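Local coordinates for 2-methyl-aconitate isomerase (Shewanella oneidensis, PDB 5K87), which catalyses the cis-trans isomerization of 2-methyl-aconitate in the 2-methylcitrate cycle that breaks down propionate, at residues L79-V89 / F119-R130. The protein carries 1 engineered substitution. Numbering follows the deposited sequence.
Sequences LSHSSKANHDV and FAISNGLIDAAR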
ATOM      1  N   LEU A  79     -14.604 -12.831  11.861  1.00 10.95           N
ATOM      2  CA  LEU A  79     -16.018 -13.170  11.788  1.00 11.36           C
ATOM      3  C   LEU A  79     -16.278 -14.527  12.414  1.00 11.75           C
ATOM      4  O   LEU A  79     -15.430 -15.422  12.343  1.00 12.76           O
ATOM      5  CB  LEU A  79     -16.479 -13.191  10.330  1.00 12.37           C
ATOM      6  CG  LEU A  79     -16.227 -11.881   9.572  1.00 13.26           C
ATOM      7  CD1 LEU A  79     -16.749 -11.916   8.147  1.00 18.86           C
ATOM      8  CD2 LEU A  79     -16.840 -10.704  10.308  1.00 13.64           C
ATOM      9  N   SER A  80     -17.462 -14.686  12.997  1.00 12.10           N
ATOM     10  CA  SER A  80     -17.851 -15.930  13.646  1.00 13.06           C
ATOM     11  C   SER A  80     -19.364 -16.064  13.600  1.00 13.31           C
ATOM     12  O   SER A  80     -20.078 -15.098  13.323  1.00 13.75           O
ATOM     13  CB  SER A  80     -17.396 -15.913  15.097  1.00 15.11           C
ATOM     14  OG  SER A  80     -17.892 -14.764  15.759  1.00 19.11           O
ATOM     15  N   HIS A  81     -19.853 -17.270  13.875  1.00 15.67           N
ATOM     16  CA  HIS A  81     -21.288 -17.494  14.066  1.00 16.96           C
ATOM     17  C   HIS A  81     -21.795 -16.630  15.196  1.00 17.87           C
ATOM     18  O   HIS A  81     -21.132 -16.477  16.221  1.00 20.53           O
ATOM     19  CB  HIS A  81     -21.567 -18.945  14.458  1.00 20.92           C
ATOM     20  CG  HIS A  81     -21.254 -19.940  13.390  0.91 21.50           C
ATOM     21  ND1 HIS A  81     -22.038 -20.099  12.264  0.87 22.27           N
ATOM     22  CD2 HIS A  81     -20.257 -20.848  13.282  0.95 22.36           C
ATOM     23  CE1 HIS A  81     -21.527 -21.050  11.507  1.00 21.31           C
ATOM     24  NE2 HIS A  81     -20.446 -21.525  12.102  0.76 21.81           N
ATOM     25  N   SER A  82     -22.990 -16.081  15.028  1.00 17.25           N
ATOM     26  CA  SER A  82     -23.576 -15.251  16.070  1.00 16.78           C
ATOM     27  C   SER A  82     -24.413 -16.053  17.057  1.00 17.03           C
ATOM     28  O   SER A  82     -25.067 -17.028  16.684  1.00 19.82           O
ATOM     29  CB  SER A  82     -24.444 -14.159  15.460  1.00 16.66           C
ATOM     30  OG  SER A  82     -24.860 -13.252  16.465  1.00 15.94           O
ATOM     31  N   SER A  83     -24.396 -15.621  18.310  1.00 17.39           N
ATOM     32  CA  SER A  83     -25.319 -16.133  19.325  1.00 19.16           C
ATOM     33  C   SER A  83     -26.398 -15.111  19.667  1.00 18.73           C
ATOM     34  O   SER A  83     -27.153 -15.287  20.628  1.00 19.50           O
ATOM     35  CB  SER A  83     -24.567 -16.523  20.597  1.00 26.43           C
ATOM     36  OG  SER A  83     -23.747 -17.657  20.378  1.00 30.63           O
ATOM     37  N   LYS A  84     -26.464 -14.036  18.894  1.00 16.23           N
ATOM     38  CA  LYS A  84     -27.465 -13.002  19.114  1.00 16.79           C
ATOM     39  C   LYS A  84     -28.740 -13.357  18.370  1.00 15.34           C
ATOM     40  O   LYS A  84     -28.696 -13.802  17.224  1.00 17.18           O
ATOM     41  CB  LYS A  84     -26.950 -11.646  18.625  1.00 17.94           C
ATOM     42  CG  LYS A  84     -25.735 -11.115  19.376  1.00 21.98           C
ATOM     43  CD  LYS A  84     -26.127 -10.509  20.713  1.00 27.53           C
ATOM     44  CE  LYS A  84     -27.083  -9.339  20.526  1.00 25.69           C
ATOM     45  NZ  LYS A  84     -27.429  -8.691  21.825  1.00 32.88           N
ATOM     46  N   ALA A  85     -29.881 -13.170  19.023  1.00 16.02           N
ATOM     47  CA  ALA A  85     -31.158 -13.376  18.355  1.00 17.24           C
ATOM     48  C   ALA A  85     -31.249 -12.527  17.095  1.00 17.53           C
ATOM     49  O   ALA A  85     -30.884 -11.352  17.104  1.00 17.20           O
ATOM     50  CB  ALA A  85     -32.312 -13.055  19.293  1.00 19.82           C
ATOM     51  N   ASN A  86     -31.709 -13.150  16.017  1.00 17.06           N
ATOM     52  CA  ASN A  86     -31.977 -12.468  14.755  1.00 18.70           C
ATOM     53  C   ASN A  86     -30.733 -11.886  14.088  1.00 17.86           C
ATOM     54  O   ASN A  86     -30.823 -10.913  13.339  1.00 18.37           O
ATOM     55  CB  ASN A  86     -33.049 -11.390  14.942  1.00 25.43           C
ATOM     56  CG  ASN A  86     -34.276 -11.916  15.660  1.00 28.95           C
ATOM     57  OD1 ASN A  86     -34.839 -12.942  15.280  1.00 34.51           O
ATOM     58  ND2 ASN A  86     -34.677 -11.230  16.723  1.00 29.41           N
ATOM     59  N   HIS A  87     -29.575 -12.479  14.375  1.00 15.64           N
ATOM     60  CA  HIS A  87     -28.348 -12.140  13.657  1.00 14.19           C
ATOM     61  C   HIS A  87     -27.693 -13.394  13.132  1.00 16.37           C
ATOM     62  O   HIS A  87     -27.859 -14.477  13.698  1.00 16.90           O
ATOM     63  CB  HIS A  87     -27.376 -11.362  14.541  1.00 14.35           C
ATOM     64  CG  HIS A  87     -27.884 -10.014  14.938  1.00 16.04           C
ATOM     65  ND1 HIS A  87     -28.858  -9.843  15.898  1.00 16.69           N
ATOM     66  CD2 HIS A  87     -27.573  -8.773  14.493  1.00 14.41           C
ATOM     67  CE1 HIS A  87     -29.121  -8.554  16.032  1.00 16.85           C
ATOM     68  NE2 HIS A  87     -28.354  -7.882  15.190  1.00 15.24           N
ATOM     69  N   ASP A  88     -26.958 -13.245  12.040  1.00 13.20           N
ATOM     70  CA  ASP A  88     -26.292 -14.377  11.412  1.00 15.24           C
ATOM     71  C   ASP A  88     -24.811 -14.495  11.760  1.00 15.20           C
ATOM     72  O   ASP A  88     -24.287 -15.594  11.964  1.00 18.86           O
ATOM     73  CB  ASP A  88     -26.439 -14.275   9.903  1.00 16.89           C
ATOM     74  CG  ASP A  88     -27.878 -14.257   9.470  1.00 18.39           C
ATOM     75  OD1 ASP A  88     -28.570 -15.267   9.720  1.00 21.82           O
ATOM     76  OD2 ASP A  88     -28.339 -13.252   8.886  1.00 17.82           O
ATOM     77  N   VAL A  89     -24.125 -13.368  11.825  1.00 13.92           N
ATOM     78  CA  VAL A  89     -22.681 -13.404  11.937  1.00 13.17           C
ATOM     79  C   VAL A  89     -22.234 -12.293  12.875  1.00 12.48           C
ATOM     80  O   VAL A  89     -22.821 -11.207  12.871  1.00 14.19           O
ATOM     81  CB  VAL A  89     -22.019 -13.267  10.529  1.00 14.69           C
ATOM     82  CG1 VAL A  89     -22.408 -11.957   9.862  1.00 14.36           C
ATOM     83  CG2 VAL A  89     -20.497 -13.420  10.605  1.00 15.56           C
ATOM     84  N   PHE A 119     -18.144 -12.487   2.835  1.00 12.37           N
ATOM     85  CA  PHE A 119     -17.266 -13.458   3.473  1.00 12.34           C
ATOM     86  C   PHE A 119     -18.086 -14.468   4.269  1.00 12.78           C
ATOM     87  O   PHE A 119     -17.831 -15.674   4.221  1.00 14.07           O
ATOM     88  CB  PHE A 119     -16.243 -12.765   4.377  1.00 12.53           C
ATOM     89  CG  PHE A 119     -15.277 -13.719   5.051  1.00 13.85           C
ATOM     90  CD1 PHE A 119     -15.655 -14.439   6.182  1.00 17.59           C
ATOM     91  CD2 PHE A 119     -14.006 -13.905   4.551  1.00 13.93           C
ATOM     92  CE1 PHE A 119     -14.765 -15.319   6.804  1.00 15.61           C
ATOM     93  CE2 PHE A 119     -13.113 -14.776   5.174  1.00 13.98           C
ATOM     94  CZ  PHE A 119     -13.491 -15.467   6.298  1.00 14.86           C
ATOM     95  N   ALA A 120     -19.069 -13.977   5.005  1.00 12.99           N
ATOM     96  CA  ALA A 120     -19.882 -14.848   5.835  1.00 12.93           C
ATOM     97  C   ALA A 120     -20.609 -15.893   4.996  1.00 13.78           C
ATOM     98  O   ALA A 120     -20.628 -17.073   5.346  1.00 14.76           O
ATOM     99  CB  ALA A 120     -20.864 -14.033   6.642  1.00 14.80           C
ATOM    100  N   ILE A 121     -21.204 -15.461   3.891  1.00 13.34           N
ATOM    101  CA  ILE A 121     -21.885 -16.373   2.979  1.00 13.58           C
ATOM    102  C   ILE A 121     -20.909 -17.406   2.413  1.00 13.75           C
ATOM    103  O   ILE A 121     -21.186 -18.607   2.407  1.00 14.94           O
ATOM    104  CB  ILE A 121     -22.545 -15.607   1.833  1.00 12.92           C
ATOM    105  CG1 ILE A 121     -23.704 -14.760   2.368  1.00 13.72           C
ATOM    106  CG2 ILE A 121     -23.021 -16.581   0.738  1.00 14.84           C
ATOM    107  CD1 ILE A 121     -24.115 -13.653   1.443  1.00 16.16           C
ATOM    108  N   SER A 122     -19.760 -16.935   1.952  1.00 13.28           N
ATOM    109  CA  SER A 122     -18.791 -17.793   1.291  1.00 14.08           C
ATOM    110  C   SER A 122     -18.088 -18.766   2.219  1.00 13.59           C
ATOM    111  O   SER A 122     -17.479 -19.725   1.747  1.00 17.03           O
ATOM    112  CB  SER A 122     -17.760 -16.939   0.566  1.00 13.99           C
ATOM    113  OG  SER A 122     -18.395 -16.178  -0.446  1.00 13.51           O
ATOM    114  N   ASN A 123     -18.150 -18.523   3.522  1.00 13.09           N
ATOM    115  CA  ASN A 123     -17.351 -19.298   4.471  1.00 15.32           C
ATOM    116  C   ASN A 123     -18.152 -20.004   5.546  1.00 16.03           C
ATOM    117  O   ASN A 123     -17.642 -20.296   6.622  1.00 17.57           O
ATOM    118  CB  ASN A 123     -16.250 -18.426   5.070  1.00 16.32           C
ATOM    119  CG  ASN A 123     -15.173 -18.112   4.061  1.00 18.73           C
ATOM    120  OD1 ASN A 123     -14.281 -18.928   3.825  1.00 22.11           O
ATOM    121  ND2 ASN A 123     -15.270 -16.955   3.420  1.00 14.77           N
ATOM    122  N   GLY A 124     -19.412 -20.287   5.241  1.00 15.80           N
ATOM    123  CA  GLY A 124     -20.195 -21.169   6.089  1.00 17.64           C
ATOM    124  C   GLY A 124     -20.683 -20.565   7.391  1.00 16.67           C
ATOM    125  O   GLY A 124     -20.980 -21.297   8.337  1.00 17.65           O
ATOM    126  N   LEU A 125     -20.788 -19.240   7.457  1.00 16.04           N
ATOM    127  CA  LEU A 125     -21.207 -18.588   8.693  1.00 15.95           C
ATOM    128  C   LEU A 125     -22.683 -18.215   8.680  1.00 18.49           C
ATOM    129  O   LEU A 125     -23.199 -17.705   9.666  1.00 19.19           O
ATOM    130  CB  LEU A 125     -20.337 -17.358   8.980  1.00 15.58           C
ATOM    131  CG  LEU A 125     -18.854 -17.673   9.150  1.00 15.13           C
ATOM    132  CD1 LEU A 125     -18.081 -16.394   9.453  1.00 16.98           C
ATOM    133  CD2 LEU A 125     -18.658 -18.695  10.255  1.00 18.05           C
ATOM    134  N   ILE A 126     -23.358 -18.482   7.565  1.00 17.77           N
ATOM    135  CA  ILE A 126     -24.769 -18.141   7.418  1.00 18.42           C
ATOM    136  C   ILE A 126     -25.615 -19.402   7.257  1.00 18.60           C
ATOM    137  O   ILE A 126     -25.319 -20.225   6.391  1.00 19.04           O
ATOM    138  CB  ILE A 126     -25.015 -17.244   6.178  1.00 20.93           C
ATOM    139  CG1 ILE A 126     -24.062 -16.041   6.163  1.00 20.70           C
ATOM    140  CG2 ILE A 126     -26.484 -16.818   6.114  1.00 22.96           C
ATOM    141  CD1 ILE A 126     -24.280 -15.059   7.284  1.00 21.92           C
ATOM    142  N   ASP A 127     -26.654 -19.533   8.085  1.00 16.84           N
ATOM    143  CA  ASP A 127     -27.632 -20.625   7.997  1.00 18.44           C
ATOM    144  C   ASP A 127     -28.007 -20.843   6.539  1.00 18.42           C
ATOM    145  O   ASP A 127     -28.504 -19.933   5.884  1.00 19.47           O
ATOM    146  CB  ASP A 127     -28.880 -20.248   8.806  1.00 21.56           C
ATOM    147  CG  ASP A 127     -29.917 -21.365   8.881  1.00 29.22           C
ATOM    148  OD1 ASP A 127     -29.808 -22.367   8.146  1.00 23.56           O
ATOM    149  OD2 ASP A 127     -30.867 -21.223   9.682  1.00 33.24           O
ATOM    150  N   ALA A 128     -27.764 -22.050   6.036  1.00 19.43           N
ATOM    151  CA  ALA A 128     -28.032 -22.375   4.635  1.00 21.07           C
ATOM    152  C   ALA A 128     -29.466 -22.077   4.210  1.00 19.79           C
ATOM    153  O   ALA A 128     -29.714 -21.746   3.053  1.00 21.34           O
ATOM    154  CB  ALA A 128     -27.685 -23.835   4.349  1.00 24.65           C
ATOM    155  N   ALA A 129     -30.403 -22.176   5.145  1.00 19.69           N
ATOM    156  CA  ALA A 129     -31.800 -21.881   4.842  1.00 22.54           C
ATOM    157  C   ALA A 129     -32.007 -20.430   4.392  1.00 24.01           C
ATOM    158  O   ALA A 129     -32.987 -20.119   3.712  1.00 25.87           O
ATOM    159  CB  ALA A 129     -32.687 -22.206   6.036  1.00 25.42           C
ATOM    160  N   ARG A 130     -31.075 -19.551   4.758  1.00 20.39           N
ATOM    161  CA  ARG A 130     -31.190 -18.128   4.435  1.00 22.36           C
ATOM    162  C   ARG A 130     -30.468 -17.727   3.151  1.00 21.24           C
ATOM    163  O   ARG A 130     -30.508 -16.566   2.746  1.00 23.74           O
ATOM    164  CB  ARG A 130     -30.654 -17.274   5.583  1.00 21.44           C
ATOM    165  CG  ARG A 130     -31.449 -17.386   6.871  1.00 27.56           C
ATOM    166  CD  ARG A 130     -31.014 -16.314   7.861  1.00 27.55           C
ATOM    167  NE  ARG A 130     -31.044 -14.979   7.266  1.00 31.33           N
ATOM    168  CZ  ARG A 130     -32.067 -14.137   7.365  1.00 29.30           C
ATOM    169  NH1 ARG A 130     -32.011 -12.942   6.787  1.00 22.78           N
ATOM    170  NH2 ARG A 130     -33.149 -14.489   8.048  1.00 24.59           N
TER
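L125 and H81 both carry CG beside the backbone N and opposite the carbonyl carbon (chi1 -61° in L125), and this lays the leucine fork against the imidazole. CD2 of L125 sits over the centre of one face of the H81 ring, 3.9 Å from its centroid and 12° off the normal, a CH-pi contact. The other branch reaches inward: L125 CD1 touches L79 CB at 3.7 Å and also meets CG2 of V89, so one leucine bridges both arms of the hairpin. L79 in turn pushes CD1 against CD1 of F119 at 3.4 Å, a close apolar contact, while V89 CG2 packs on CB of A120. The hairpin is formed by the antiparallel strands 75-81 and 89-96, with a type II turn from K84 to H87 at its tip; the end of helix 113-122 packs at its base, and the chain leaving the helix runs on along it as far as D88, within the PrpF fold of the diaminopimelate epimerase clan. L79 lies about 10 Å, side chain to side chain, from C109, the inferred proton donor/acceptor. Further along, D88 lays its CB on CD1 of I126 at 3.5 Å and turns its carboxylate to R130. That pairing is electrostatic only: D88 OD1 is 3.5 Å from R130 NE but well out of the guanidinium plane, and the two flat groups are inclined by 39°. The same oxygen also forms a salt bridge with R140, whereas R130 NH1 donates to the carbonyl of T138. With an alanine in place of D88, R130 and R140, whose guanidinium groups lie close together, would probably lose the carboxylate they share. Backbone bonds from D88 to R140 and from V89 to W142 tie this arm to strand 135-143, where V139 also touches I126.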